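Local coordinates for virulence protein vsdE (Salmonella enterica, PDB 5LQ6) that acts as a cysteine hydrolase, delivered as an effector that suppresses host immune responses and contributes to bacterial virulence, at residues K33-A38 with S108-K113; L53-L58 with K178-F183; M61-N66 with S190-S195; K134-R139 with F209-Y214. The protein carries 4 engineered substitutions. All blocks are in the same frame, centred on the assembly; numbering follows the deposited sequence. Where two conformers were deposited one is given.

Contact 1: K33-A38 with S108-K113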
loop_
_atom_site.group_PDB
_atom_site.type_symbol
_atom_site.label_atom_id
_atom_site.label_comp_id
_atom_site.label_asym_id
_atom_site.label_seq_id
_atom_site.Cartn_x
_atom_site.Cartn_y
_atom_site.Cartn_z
ATOM N N LYS A 33 -12.745 -9.563 -12.065
ATOM C CA LYS A 33 -14.000 -9.861 -11.382
ATOM C C LYS A 33 -13.870 -9.935 -9.867
ATOM O O LYS A 33 -14.731 -9.395 -9.145
ATOM C CB LYS A 33 -14.602 -11.189 -11.903
ATOM C CG LYS A 33 -15.306 -11.026 -13.246
ATOM C CD LYS A 33 -16.402 -12.063 -13.463
ATOM C CE LYS A 33 -17.480 -11.512 -14.384
ATOM N NZ LYS A 33 -16.908 -10.982 -15.661
ATOM N N ARG A 34 -12.838 -10.607 -9.386
ATOM C CA ARG A 34 -12.553 -10.654 -7.946
ATOM C C ARG A 34 -12.338 -9.249 -7.388
ATOM O O ARG A 34 -12.869 -8.889 -6.316
ATOM C CB ARG A 34 -11.359 -11.538 -7.639
ATOM C CG ARG A 34 -11.664 -13.021 -7.751
ATOM C CD ARG A 34 -10.427 -13.854 -7.417
ATOM N NE ARG A 34 -9.426 -13.874 -8.500
ATOM C CZ ARG A 34 -9.248 -14.872 -9.379
ATOM N NH1 ARG A 34 -10.000 -15.971 -9.333
ATOM N NH2 ARG A 34 -8.308 -14.773 -10.318
ATOM N N ILE A 35 -11.619 -8.416 -8.146
ATOM C CA ILE A 35 -11.445 -7.038 -7.725
ATOM C C ILE A 35 -12.757 -6.273 -7.683
ATOM O O ILE A 35 -13.048 -5.567 -6.691
ATOM C CB ILE A 35 -10.392 -6.285 -8.578
ATOM C CG1 ILE A 35 -9.020 -6.949 -8.415
ATOM C CG2 ILE A 35 -10.339 -4.814 -8.196
ATOM C CD1 ILE A 35 -8.041 -6.625 -9.518
ATOM N N LYS A 36 -13.567 -6.380 -8.740
ATOM C CA LYS A 36 -14.851 -5.685 -8.826
ATOM C C LYS A 36 -15.784 -6.088 -7.695
ATOM O O LYS A 36 -16.503 -5.242 -7.160
ATOM C CB LYS A 36 -15.526 -6.020 -10.154
ATOM C CG LYS A 36 -16.913 -5.435 -10.290
ATOM C CD LYS A 36 -17.350 -5.326 -11.750
ATOM C CE LYS A 36 -18.754 -4.760 -11.831
ATOM N NZ LYS A 36 -18.883 -3.355 -11.315
ATOM N N ASP A 37 -15.788 -7.363 -7.376
ATOM C CA ASP A 37 -16.619 -7.873 -6.295
ATOM C C ASP A 37 -16.217 -7.298 -4.930
ATOM O O ASP A 37 -17.076 -7.029 -4.074
ATOM C CB ASP A 37 -16.554 -9.404 -6.253
ATOM C CG ASP A 37 -17.302 -10.063 -7.441
ATOM O OD1 ASP A 37 -18.209 -9.426 -8.040
ATOM O OD2 ASP A 37 -16.919 -11.212 -7.781
ATOM N N ALA A 38 -14.905 -7.161 -4.727
ATOM C CA ALA A 38 -14.391 -6.731 -3.435
ATOM C C ALA A 38 -14.431 -5.229 -3.259
ATOM O O ALA A 38 -14.538 -4.739 -2.152
ATOM C CB ALA A 38 -12.988 -7.231 -3.227
ATOM N N SER A 108 -0.349 -7.145 -8.741
ATOM C CA SER A 108 -0.301 -5.721 -8.457
ATOM C C SER A 108 -0.391 -4.886 -9.724
ATOM O O SER A 108 -0.851 -3.752 -9.656
ATOM C CB SER A 108 0.877 -5.298 -7.568
ATOM O OG SER A 108 2.098 -5.532 -8.194
ATOM N N ALA A 109 0.079 -5.409 -10.860
ATOM C CA ALA A 109 -0.020 -4.672 -12.127
ATOM C C ALA A 109 -1.500 -4.461 -12.520
ATOM O O ALA A 109 -1.905 -3.368 -12.915
ATOM C CB ALA A 109 0.693 -5.427 -13.229
ATOM N N ILE A 110 -2.291 -5.528 -12.425
ATOM C CA ILE A 110 -3.716 -5.431 -12.731
ATOM C C ILE A 110 -4.395 -4.525 -11.724
ATOM O O ILE A 110 -5.184 -3.638 -12.077
ATOM C CB ILE A 110 -4.394 -6.830 -12.770
ATOM C CG1 ILE A 110 -3.763 -7.651 -13.894
ATOM C CG2 ILE A 110 -5.923 -6.720 -12.861
ATOM C CD1 ILE A 110 -4.361 -9.049 -13.994
ATOM N N VAL A 111 -4.060 -4.686 -10.437
ATOM C CA VAL A 111 -4.669 -3.830 -9.442
ATOM C C VAL A 111 -4.310 -2.367 -9.685
ATOM O O VAL A 111 -5.176 -1.485 -9.597
ATOM C CB VAL A 111 -4.293 -4.268 -7.983
ATOM C CG1 VAL A 111 -4.667 -3.242 -6.933
ATOM C CG2 VAL A 111 -4.885 -5.645 -7.679
ATOM N N ASP A 112 -3.056 -2.077 -9.998
ATOM C CA ASP A 112 -2.641 -0.727 -10.223
ATOM C C ASP A 112 -3.320 -0.131 -11.486
ATOM O O ASP A 112 -3.736 1.017 -11.495
ATOM C CB ASP A 112 -1.112 -0.633 -10.427
ATOM C CG ASP A 112 -0.323 -0.673 -9.154
ATOM O OD1 ASP A 112 -0.892 -0.688 -7.998
ATOM O OD2 ASP A 112 0.958 -0.644 -9.315
ATOM N N LYS A 113 -3.409 -0.947 -12.541
ATOM C CA LYS A 113 -4.051 -0.482 -13.761
ATOM C C LYS A 113 -5.504 -0.072 -13.483
ATOM O O LYS A 113 -5.981 0.931 -13.989
ATOM C CB LYS A 113 -3.964 -1.547 -14.842
ATOM C CG LYS A 113 -2.619 -1.577 -15.525
ATOM C CD LYS A 113 -2.487 -2.688 -16.556
ATOM C CE LYS A 113 -1.082 -2.686 -17.101
ATOM N NZ LYS A 113 -0.968 -3.673 -18.204
#
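Ile35 and Val111 meet end to side across two helices, CD1 of Ile35 lying 3.8 Å from CG2 of Val111. The same methyl also reaches Ile110, with Ile35 CD1 4.0 Å from Ile110 CG2, and so touches one methyl from each of two consecutive residues of helix 108-116. The contact is small: one side chain of 33-38 against two of 108-113, burying 96 Å² in all. Ile35 gets there because CG1 stands beside its own backbone N and the chain then continues stretched to CD1 (chi2 160°), which carries the tip away from helix 29-38. In Val111 the touching branch is the one anti to its carbonyl carbon, and in Ile110 it is CG2, the short branch, that faces the neighbour. The backbones come closest at Ile35 and Val111, Ile35 CA lying 7.7 Å from Val111 CA.

The tight part is the pair Ile35 and Val111, both buried. Ile110 makes the slightly longer approach and lies on the more open side, being partly exposed; it also rests on Glu31 and Val32 of helix 29-38. No hydrogen bond crosses the contact, which is held by methyl packing alone. Other side chains surround these three residues. Leu106, in the loop leading into helix 108-116, touches both Ile35 and Val111; Ile19 of helix 12-19 covers Ile35; and Val77 and Ala81 of helix 76-89 back Val111, so the contact joins the N-terminal helices to helix 108-116 beside helix 76-89.

Contact 2: L53-L58 with K178-F183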
loop_
_atom_site.group_PDB
_atom_site.type_symbol
_atom_site.label_atom_id
_atom_site.label_comp_id
_atom_site.label_asym_id
_atom_site.label_seq_id
_atom_site.Cartn_x
_atom_site.Cartn_y
_atom_site.Cartn_z
ATOM N N LEU A 53 -0.937 14.626 7.827
ATOM C CA LEU A 53 -1.574 13.523 8.514
ATOM C C LEU A 53 -0.955 13.259 9.862
ATOM O O LEU A 53 0.243 13.456 10.091
ATOM C CB LEU A 53 -1.492 12.236 7.657
ATOM C CG LEU A 53 -2.313 12.246 6.396
ATOM C CD1 LEU A 53 -1.963 11.086 5.485
ATOM C CD2 LEU A 53 -3.808 12.250 6.634
ATOM N N SER A 54 -1.772 12.800 10.753
ATOM C CA SER A 54 -1.309 12.366 12.023
ATOM C C SER A 54 -1.271 10.842 12.030
ATOM O O SER A 54 -1.883 10.151 11.184
ATOM C CB SER A 54 -2.263 12.840 13.115
ATOM O OG SER A 54 -3.505 12.155 13.064
ATOM N N ARG A 55 -0.606 10.292 13.031
ATOM C CA ARG A 55 -0.581 8.854 13.186
ATOM C C ARG A 55 -1.973 8.309 13.405
ATOM O O ARG A 55 -2.364 7.268 12.889
ATOM C CB ARG A 55 0.392 8.446 14.295
ATOM C CG ARG A 55 0.611 6.959 14.382
ATOM C CD ARG A 55 1.615 6.672 15.478
ATOM N NE ARG A 55 1.949 5.270 15.532
ATOM C CZ ARG A 55 1.296 4.372 16.244
ATOM N NH1 ARG A 55 0.222 4.716 16.960
ATOM N NH2 ARG A 55 1.698 3.110 16.224
ATOM N N ASP A 56 -2.775 9.026 14.194
ATOM C CA ASP A 56 -4.127 8.609 14.440
ATOM C C ASP A 56 -4.985 8.644 13.158
ATOM O O ASP A 56 -5.837 7.780 12.949
ATOM C CB ASP A 56 -4.773 9.542 15.469
ATOM C CG ASP A 56 -6.166 9.110 15.769
ATOM O OD1 ASP A 56 -6.291 8.034 16.376
ATOM O OD2 ASP A 56 -7.115 9.799 15.309
ATOM N N ASN A 57 -4.777 9.624 12.308
ATOM C CA ASN A 57 -5.411 9.643 10.990
ATOM C C ASN A 57 -5.122 8.353 10.248
ATOM O O ASN A 57 -6.025 7.732 9.659
ATOM C CB ASN A 57 -4.968 10.818 10.092
ATOM C CG ASN A 57 -5.387 12.202 10.573
ATOM O OD1 ASN A 57 -4.691 13.169 10.272
ATOM N ND2 ASN A 57 -6.523 12.307 11.235
ATOM N N LEU A 58 -3.847 7.987 10.212
ATOM C CA LEU A 58 -3.474 6.766 9.505
ATOM C C LEU A 58 -4.121 5.514 10.067
ATOM O O LEU A 58 -4.448 4.603 9.336
ATOM C CB LEU A 58 -1.937 6.577 9.488
ATOM C CG LEU A 58 -1.129 7.578 8.737
ATOM C CD1 LEU A 58 0.344 7.173 8.954
ATOM C CD2 LEU A 58 -1.468 7.565 7.259
ATOM N N LYS A 178 11.650 15.003 14.258
ATOM C CA LYS A 178 12.147 14.523 12.994
ATOM C C LYS A 178 11.066 13.658 12.331
ATOM O O LYS A 178 10.387 12.885 12.977
ATOM C CB LYS A 178 13.402 13.702 13.191
ATOM C CG LYS A 178 14.647 14.495 13.493
ATOM C CD LYS A 178 15.839 13.560 13.706
ATOM C CE LYS A 178 17.077 14.297 14.204
ATOM N NZ LYS A 178 17.729 14.986 13.066
ATOM N N PRO A 179 10.899 13.804 11.001
ATOM C CA PRO A 179 9.960 12.914 10.274
ATOM C C PRO A 179 10.356 11.460 10.494
ATOM O O PRO A 179 11.563 11.130 10.571
ATOM C CB PRO A 179 10.155 13.331 8.823
ATOM C CG PRO A 179 10.520 14.815 8.904
ATOM C CD PRO A 179 11.381 14.909 10.143
ATOM N N TYR A 180 9.355 10.589 10.603
ATOM C CA TYR A 180 9.615 9.186 10.767
ATOM C C TYR A 180 8.721 8.391 9.853
ATOM O O TYR A 180 7.640 8.837 9.457
ATOM C CB TYR A 180 9.453 8.732 12.233
ATOM C CG TYR A 180 8.083 8.844 12.796
ATOM C CD1 TYR A 180 7.163 7.803 12.673
ATOM C CD2 TYR A 180 7.665 9.951 13.500
ATOM C CE1 TYR A 180 5.900 7.879 13.180
ATOM C CE2 TYR A 180 6.388 10.048 14.008
ATOM C CZ TYR A 180 5.500 9.001 13.907
ATOM O OH TYR A 180 4.246 9.069 14.453
ATOM N N VAL A 181 9.179 7.174 9.524
ATOM C CA VAL A 181 8.364 6.267 8.704
ATOM C C VAL A 181 7.431 5.447 9.596
ATOM O O VAL A 181 7.877 4.797 10.523
ATOM C CB VAL A 181 9.250 5.300 7.912
ATOM C CG1 VAL A 181 8.433 4.336 7.068
ATOM C CG2 VAL A 181 10.176 6.084 7.027
ATOM N N GLN A 182 6.130 5.554 9.306
ATOM C CA GLN A 182 5.158 4.671 9.882
ATOM C C GLN A 182 4.776 3.593 8.875
ATOM O O GLN A 182 4.121 3.889 7.878
ATOM C CB GLN A 182 3.939 5.424 10.347
ATOM C CG GLN A 182 2.870 4.572 10.996
ATOM C CD GLN A 182 3.341 3.967 12.284
ATOM O OE1 GLN A 182 3.652 4.722 13.249
ATOM N NE2 GLN A 182 3.534 2.652 12.319
ATOM N N PHE A 183 5.171 2.366 9.155
ATOM C CA PHE A 183 4.632 1.219 8.390
ATOM C C PHE A 183 3.216 0.992 8.769
ATOM O O PHE A 183 2.829 1.122 9.947
ATOM C CB PHE A 183 5.531 0.013 8.561
ATOM C CG PHE A 183 6.888 0.188 7.925
ATOM C CD1 PHE A 183 7.023 0.169 6.571
ATOM C CD2 PHE A 183 8.043 0.387 8.687
ATOM C CE1 PHE A 183 8.264 0.314 5.935
ATOM C CE2 PHE A 183 9.264 0.537 8.055
ATOM C CZ PHE A 183 9.374 0.499 6.693
HETATM O O HOH W 1 4.062 1.829 15.098
#
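Arg55 holds CG anti to its backbone N and stays extended as far as NE, while Gln182 starts out the same way but bends at chi2 (66°), and the two polar ends come together between helix 55-65 and strand 180-184. NE of Arg55 donates to OE1 of Gln182 over 2.9 Å, with an angle of 151° at the hydrogen. The donor stands above the amide carbonyl plane and not on a lone pair, and the guanidinium and amide planes are turned 72° apart. Water 1 bridges the other ends of both groups, accepting from Arg55 NH2 and from Gln182 NE2. That NE2 also gives a nearly straight bond of 2.9 Å to Phe183 O, which fixes the rotation of the amide.

Tyr180 passes across the arginine at about a right angle, its OH 3.7 Å from Arg55 CD; the hydroxyl is hydrogen-bonded to Glu174. Deeper in, Leu58 CD1 lies 4.2 Å from Gln182 CG, and Ile172 of the adjacent strand touches both side chains. A capping box of Ser54 and Asn57 starts the helix just before Arg55. With the amide oxygen and the water both accepting from it, the guanidinium ties the first turn of the helix to the outermost strand by neutral acceptors, not by a salt bridge.

Contact 3: M61-N66 with S190-S195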
loop_
_atom_site.group_PDB
_atom_site.type_symbol
_atom_site.label_atom_id
_atom_site.label_comp_id
_atom_site.label_asym_id
_atom_site.label_seq_id
_atom_site.Cartn_x
_atom_site.Cartn_y
_atom_site.Cartn_z
ATOM N N MET A 61 -7.617 5.462 8.715
ATOM C CA MET A 61 -7.594 5.141 7.275
ATOM C C MET A 61 -7.320 3.664 7.030
ATOM O O MET A 61 -7.927 3.029 6.160
ATOM C CB MET A 61 -6.558 6.020 6.564
ATOM C CG MET A 61 -6.966 7.470 6.580
ATOM S SD MET A 61 -5.954 8.584 5.626
ATOM C CE MET A 61 -6.706 8.348 3.999
ATOM N N ALA A 62 -6.417 3.084 7.804
ATOM C CA ALA A 62 -6.120 1.654 7.683
ATOM C C ALA A 62 -7.282 0.786 8.099
ATOM O O ALA A 62 -7.554 -0.233 7.499
ATOM C CB ALA A 62 -4.896 1.283 8.493
ATOM N N ARG A 63 -8.004 1.216 9.151
ATOM C CA ARG A 63 -9.208 0.483 9.531
ATOM C C ARG A 63 -10.279 0.555 8.459
ATOM O O ARG A 63 -10.968 -0.425 8.241
ATOM C CB ARG A 63 -9.763 1.014 10.850
ATOM C CG ARG A 63 -8.928 0.661 12.063
ATOM C CD ARG A 63 -9.379 1.430 13.278
ATOM N NE ARG A 63 -8.776 0.894 14.505
ATOM C CZ ARG A 63 -8.831 1.505 15.694
ATOM N NH1 ARG A 63 -9.425 2.714 15.834
ATOM N NH2 ARG A 63 -8.290 0.913 16.744
ATOM N N TYR A 64 -10.422 1.711 7.825
ATOM C CA TYR A 64 -11.450 1.947 6.803
ATOM C C TYR A 64 -11.338 0.966 5.641
ATOM O O TYR A 64 -12.332 0.397 5.182
ATOM C CB TYR A 64 -11.427 3.363 6.298
ATOM C CG TYR A 64 -12.481 3.614 5.258
ATOM C CD1 TYR A 64 -13.799 3.909 5.624
ATOM C CD2 TYR A 64 -12.197 3.538 3.901
ATOM C CE1 TYR A 64 -14.762 4.105 4.675
ATOM C CE2 TYR A 64 -13.183 3.731 2.942
ATOM C CZ TYR A 64 -14.464 4.040 3.337
ATOM O OH TYR A 64 -15.447 4.258 2.363
ATOM N N VAL A 65 -10.117 0.757 5.138
ATOM C CA VAL A 65 -10.005 -0.055 3.946
ATOM C C VAL A 65 -10.348 -1.496 4.099
ATOM O O VAL A 65 -10.696 -2.169 3.116
ATOM C CB VAL A 65 -8.609 0.059 3.250
ATOM C CG1 VAL A 65 -8.345 1.471 2.781
ATOM C CG2 VAL A 65 -7.488 -0.406 4.143
ATOM N N ASN A 66 -10.220 -2.039 5.318
ATOM C CA ASN A 66 -10.410 -3.465 5.525
ATOM C C ASN A 66 -11.775 -3.720 6.153
ATOM O O ASN A 66 -11.871 -3.521 7.347
ATOM C CB ASN A 66 -9.254 -4.069 6.361
ATOM C CG ASN A 66 -9.176 -5.578 6.273
ATOM O OD1 ASN A 66 -9.999 -6.221 5.600
ATOM N ND2 ASN A 66 -8.124 -6.164 6.855
ATOM N N SER A 190 -4.242 -7.637 13.615
ATOM C CA SER A 190 -3.729 -7.704 14.982
ATOM C C SER A 190 -2.789 -6.540 15.293
ATOM O O SER A 190 -2.561 -6.209 16.465
ATOM C CB SER A 190 -2.997 -8.998 15.228
ATOM O OG SER A 190 -1.891 -9.215 14.349
ATOM N N ASN A 191 -2.207 -5.890 14.283
ATOM C CA ASN A 191 -1.238 -4.818 14.499
ATOM C C ASN A 191 -1.072 -4.008 13.194
ATOM O O ASN A 191 -0.127 -4.218 12.457
ATOM C CB ASN A 191 0.088 -5.385 14.983
ATOM C CG ASN A 191 1.093 -4.383 15.451
ATOM O OD1 ASN A 191 0.752 -3.248 15.769
ATOM N ND2 ASN A 191 2.339 -4.756 15.484
ATOM N N ILE A 192 -2.014 -3.135 12.953
ATOM C CA ILE A 192 -2.075 -2.448 11.668
ATOM C C ILE A 192 -1.010 -1.337 11.569
ATOM O O ILE A 192 -0.684 -0.929 10.435
ATOM C CB ILE A 192 -3.460 -1.909 11.343
ATOM C CG1 ILE A 192 -3.917 -0.909 12.385
ATOM C CG2 ILE A 192 -4.443 -3.062 11.187
ATOM C CD1 ILE A 192 -5.225 -0.210 12.046
ATOM N N LEU A 193 -0.476 -0.867 12.682
ATOM C CA LEU A 193 0.594 0.112 12.705
ATOM C C LEU A 193 1.800 -0.456 13.414
ATOM O O LEU A 193 2.101 -0.065 14.577
ATOM C CB LEU A 193 0.195 1.448 13.323
ATOM C CG LEU A 193 -0.370 2.526 12.414
ATOM C CD1 LEU A 193 -1.416 2.183 11.438
ATOM C CD2 LEU A 193 -0.812 3.700 13.311
ATOM N N PRO A 194 2.510 -1.410 12.783
ATOM C CA PRO A 194 3.686 -2.029 13.431
ATOM C C PRO A 194 4.841 -1.066 13.519
ATOM O O PRO A 194 5.024 -0.230 12.627
ATOM C CB PRO A 194 3.980 -3.207 12.545
ATOM C CG PRO A 194 3.525 -2.723 11.188
ATOM C CD PRO A 194 2.278 -1.967 11.439
ATOM N N SER A 195 5.669 -1.223 14.536
ATOM C CA SER A 195 6.947 -0.560 14.562
ATOM C C SER A 195 7.896 -1.257 13.643
ATOM O O SER A 195 7.630 -2.363 13.203
ATOM C CB SER A 195 7.545 -0.566 15.962
ATOM O OG SER A 195 7.859 -1.908 16.350
#
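Ala62 is the first residue of 61-66 to touch the loop 190-195: its CB meets CD1 of Ile192 at 3.9 Å. The alanine methyl points at the loop, is buried, and also rests on Ile184 of strand 180-184. One step on, Arg63 offers its aliphatic stem, with CG 3.8 Å from the same Ile192 CD1. From there the arginine runs extended to NE, crossing the isoleucine at about a right angle, and its NH1 hydrogen-bonds Gln60 of the same helix. At the end of the segment Val65 rests on Ser186, and Asn66 hydrogen-bonds the Ser186 carbonyl through ND2.

Ile192 can serve both partners with one methyl because CG1 lies between its backbone N and carbonyl carbon (chi1 60°) and the chain then straightens to CD1. A backbone hydrogen bond links Ile192 to Asp185, a residue that may belong to a Cys-His-Asp triad together with Cys76 and His165. The contact is thus purely apolar: a single CD1 packs against a methyl and a methylene, Arg63 contributes only its aliphatic stem to it, and no hydrogen bond or salt bridge crosses between the helix and the loop.

Contact 4: K134-R139 with F209-Y214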
loop_
_atom_site.group_PDB
_atom_site.type_symbol
_atom_site.label_atom_id
_atom_site.label_comp_id
_atom_site.label_asym_id
_atom_site.label_seq_id
_atom_site.Cartn_x
_atom_site.Cartn_y
_atom_site.Cartn_z
ATOM N N LYS A 134 15.196 3.734 5.129
ATOM C CA LYS A 134 16.197 4.741 4.757
ATOM C C LYS A 134 15.886 5.344 3.405
ATOM O O LYS A 134 15.964 6.581 3.206
ATOM C CB LYS A 134 17.590 4.064 4.708
ATOM C CG LYS A 134 18.695 5.016 4.284
ATOM C CD LYS A 134 20.027 4.297 4.193
ATOM C CE LYS A 134 20.951 4.989 3.192
ATOM N NZ LYS A 134 22.369 4.524 3.297
ATOM N N GLU A 135 15.480 4.532 2.435
ATOM C CA GLU A 135 15.181 5.018 1.101
ATOM C C GLU A 135 13.990 5.969 1.128
ATOM O O GLU A 135 13.971 6.979 0.449
ATOM C CB GLU A 135 14.897 3.856 0.152
ATOM C CG GLU A 135 14.392 4.186 -1.239
ATOM C CD GLU A 135 15.410 4.942 -2.083
ATOM O OE1 GLU A 135 16.623 4.941 -1.731
ATOM O OE2 GLU A 135 14.984 5.533 -3.119
ATOM N N ILE A 136 12.970 5.603 1.919
ATOM C CA ILE A 136 11.792 6.429 2.028
ATOM C C ILE A 136 12.166 7.752 2.693
ATOM O O ILE A 136 11.701 8.822 2.221
ATOM C CB ILE A 136 10.691 5.699 2.809
ATOM C CG1 ILE A 136 10.090 4.654 1.874
ATOM C CG2 ILE A 136 9.639 6.702 3.276
ATOM C CD1 ILE A 136 9.154 3.693 2.563
ATOM N N LEU A 137 12.947 7.694 3.778
ATOM C CA LEU A 137 13.380 8.975 4.406
ATOM C C LEU A 137 14.175 9.825 3.469
ATOM O O LEU A 137 14.066 11.059 3.493
ATOM C CB LEU A 137 14.089 8.731 5.700
ATOM C CG LEU A 137 13.227 8.213 6.841
ATOM C CD1 LEU A 137 14.101 7.691 7.990
ATOM C CD2 LEU A 137 12.173 9.241 7.275
ATOM N N ASN A 138 14.967 9.205 2.621
ATOM C CA ASN A 138 15.721 9.982 1.625
ATOM C C ASN A 138 14.829 10.622 0.583
ATOM O O ASN A 138 15.008 11.818 0.220
ATOM C CB ASN A 138 16.788 9.130 0.981
ATOM C CG ASN A 138 17.751 9.948 0.112
ATOM O OD1 ASN A 138 18.400 10.872 0.592
ATOM N ND2 ASN A 138 17.784 9.650 -1.159
ATOM N N ARG A 139 13.884 9.871 0.052
ATOM C CA ARG A 139 12.942 10.429 -0.878
ATOM C C ARG A 139 12.149 11.594 -0.244
ATOM O O ARG A 139 11.880 12.634 -0.906
ATOM C CB ARG A 139 11.977 9.394 -1.450
ATOM C CG ARG A 139 12.611 8.359 -2.346
ATOM C CD ARG A 139 11.533 7.500 -2.970
ATOM N NE ARG A 139 12.041 6.233 -3.502
ATOM C CZ ARG A 139 11.364 5.446 -4.341
ATOM N NH1 ARG A 139 10.161 5.790 -4.810
ATOM N NH2 ARG A 139 11.915 4.322 -4.749
ATOM N N PHE A 209 12.650 -6.403 -1.276
ATOM C CA PHE A 209 11.610 -5.441 -1.059
ATOM C C PHE A 209 11.600 -4.466 -2.233
ATOM O O PHE A 209 12.636 -4.117 -2.785
ATOM C CB PHE A 209 11.901 -4.654 0.212
ATOM C CG PHE A 209 11.905 -5.484 1.468
ATOM C CD1 PHE A 209 13.003 -6.237 1.773
ATOM C CD2 PHE A 209 10.792 -5.525 2.301
ATOM C CE1 PHE A 209 13.054 -7.020 2.911
ATOM C CE2 PHE A 209 10.850 -6.312 3.480
ATOM C CZ PHE A 209 11.974 -7.066 3.735
ATOM N N TYR A 210 10.419 -3.942 -2.551
ATOM C CA TYR A 210 10.261 -2.917 -3.574
ATOM C C TYR A 210 9.318 -1.872 -3.071
ATOM O O TYR A 210 8.436 -2.186 -2.316
ATOM C CB TYR A 210 9.660 -3.490 -4.858
ATOM C CG TYR A 210 10.492 -4.542 -5.508
ATOM C CD1 TYR A 210 10.447 -5.845 -5.080
ATOM C CD2 TYR A 210 11.366 -4.200 -6.490
ATOM C CE1 TYR A 210 11.243 -6.837 -5.654
ATOM C CE2 TYR A 210 12.162 -5.186 -7.097
ATOM C CZ TYR A 210 12.100 -6.475 -6.651
ATOM O OH TYR A 210 12.903 -7.434 -7.255
ATOM N N VAL A 211 9.555 -0.619 -3.454
ATOM C CA VAL A 211 8.732 0.509 -3.071
ATOM C C VAL A 211 8.128 1.103 -4.324
ATOM O O VAL A 211 8.823 1.248 -5.320
ATOM C CB VAL A 211 9.609 1.560 -2.363
ATOM C CG1 VAL A 211 8.785 2.715 -1.808
ATOM C CG2 VAL A 211 10.424 0.898 -1.235
ATOM N N ARG A 212 6.838 1.415 -4.317
ATOM C CA ARG A 212 6.215 2.103 -5.440
ATOM C C ARG A 212 5.251 3.168 -4.910
ATOM O O ARG A 212 4.837 3.125 -3.752
ATOM C CB ARG A 212 5.524 1.154 -6.403
ATOM C CG ARG A 212 4.266 0.490 -5.908
ATOM C CD ARG A 212 3.874 -0.650 -6.886
ATOM N NE ARG A 212 2.444 -0.998 -6.841
ATOM C CZ ARG A 212 1.874 -1.811 -5.949
ATOM N NH1 ARG A 212 2.566 -2.432 -5.026
ATOM N NH2 ARG A 212 0.570 -2.042 -6.025
ATOM N N ALA A 213 4.892 4.103 -5.761
ATOM C CA ALA A 213 4.017 5.191 -5.380
ATOM C C ALA A 213 3.357 5.840 -6.567
ATOM O O ALA A 213 3.968 5.895 -7.659
ATOM C CB ALA A 213 4.754 6.205 -4.583
ATOM N N TYR A 214 2.160 6.315 -6.353
ATOM C CA TYR A 214 1.385 7.012 -7.369
ATOM C C TYR A 214 1.841 8.437 -7.442
ATOM O O TYR A 214 1.931 9.086 -6.430
ATOM C CB TYR A 214 -0.117 6.968 -6.986
ATOM C CG TYR A 214 -1.050 7.703 -7.909
ATOM C CD1 TYR A 214 -1.096 7.411 -9.265
ATOM C CD2 TYR A 214 -1.906 8.670 -7.412
ATOM C CE1 TYR A 214 -1.984 8.073 -10.110
ATOM C CE2 TYR A 214 -2.788 9.340 -8.249
ATOM C CZ TYR A 214 -2.804 9.044 -9.594
ATOM O OH TYR A 214 -3.682 9.757 -10.412
#
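Arg139 approaches Val211 with its charged end, so the contact between helix 129-143 and strand 209-212 joins a guanidinium to a valine. From CB the chain leaves beside the backbone N, with CG anti to the carbonyl carbon (chi1 -67°), and CG and CD continue nearly straight, taking the arginine along the side of the helix that faces the strand. At NE it meets Glu135, one turn earlier: NE donates to OE2 over 3.0 Å, at 165°, as part of a salt bridge. The carboxylate oxygen is met on its anti side, and it lies close to the guanidinium plane. Beyond CZ, NH2 comes to 4.3 Å from Val211 CB, and the valine sits over one face of the guanidinium. The salt bridge thus sets the orientation of the plane, and Val211 lies against one face of it.

Beside it Ile136 adds an apolar touch through CG1 to Val211 CG1, a tentative one because the valine has two conformers. Val211 points toward the helix and is buried there, with Phe148 of the next strand and Val132 of the same helix also against it. Ile136 reaches Ala169 and Val171 on strand 163-172 as well, so this helix spans several strands. On the other side of the strand, Arg212 points away and makes salt bridges with Asp112 and Asp166. A helix laid over one face of an antiparallel sheet is consistent with the alpha+beta fold of papain-like cysteine proteases, the CA clan to which this family is assigned.

Contacts 2 and 3 are neighbours, their centres about 12 Å apart, and share helix 55-65, which meets first strand 180-184 and then the loop after it. The centres of contacts 4 and 2 are about 15 Å apart, and contact 4 reaches the same four-stranded antiparallel sheet at its other outermost strand, 209-212; Val181 packs on Ile136 and Leu137 between them. Contact 1 belongs to the helical part, about 27 Å from contact 2, centre to centre, and on the opposite side of the chain's centre, yet the Asp112–Arg212 salt bridge joins it to contact 4. Contact 1 closes before contact 4 opens, while the other pairs interleave along the chain, stitching helical part and sheet into one unit.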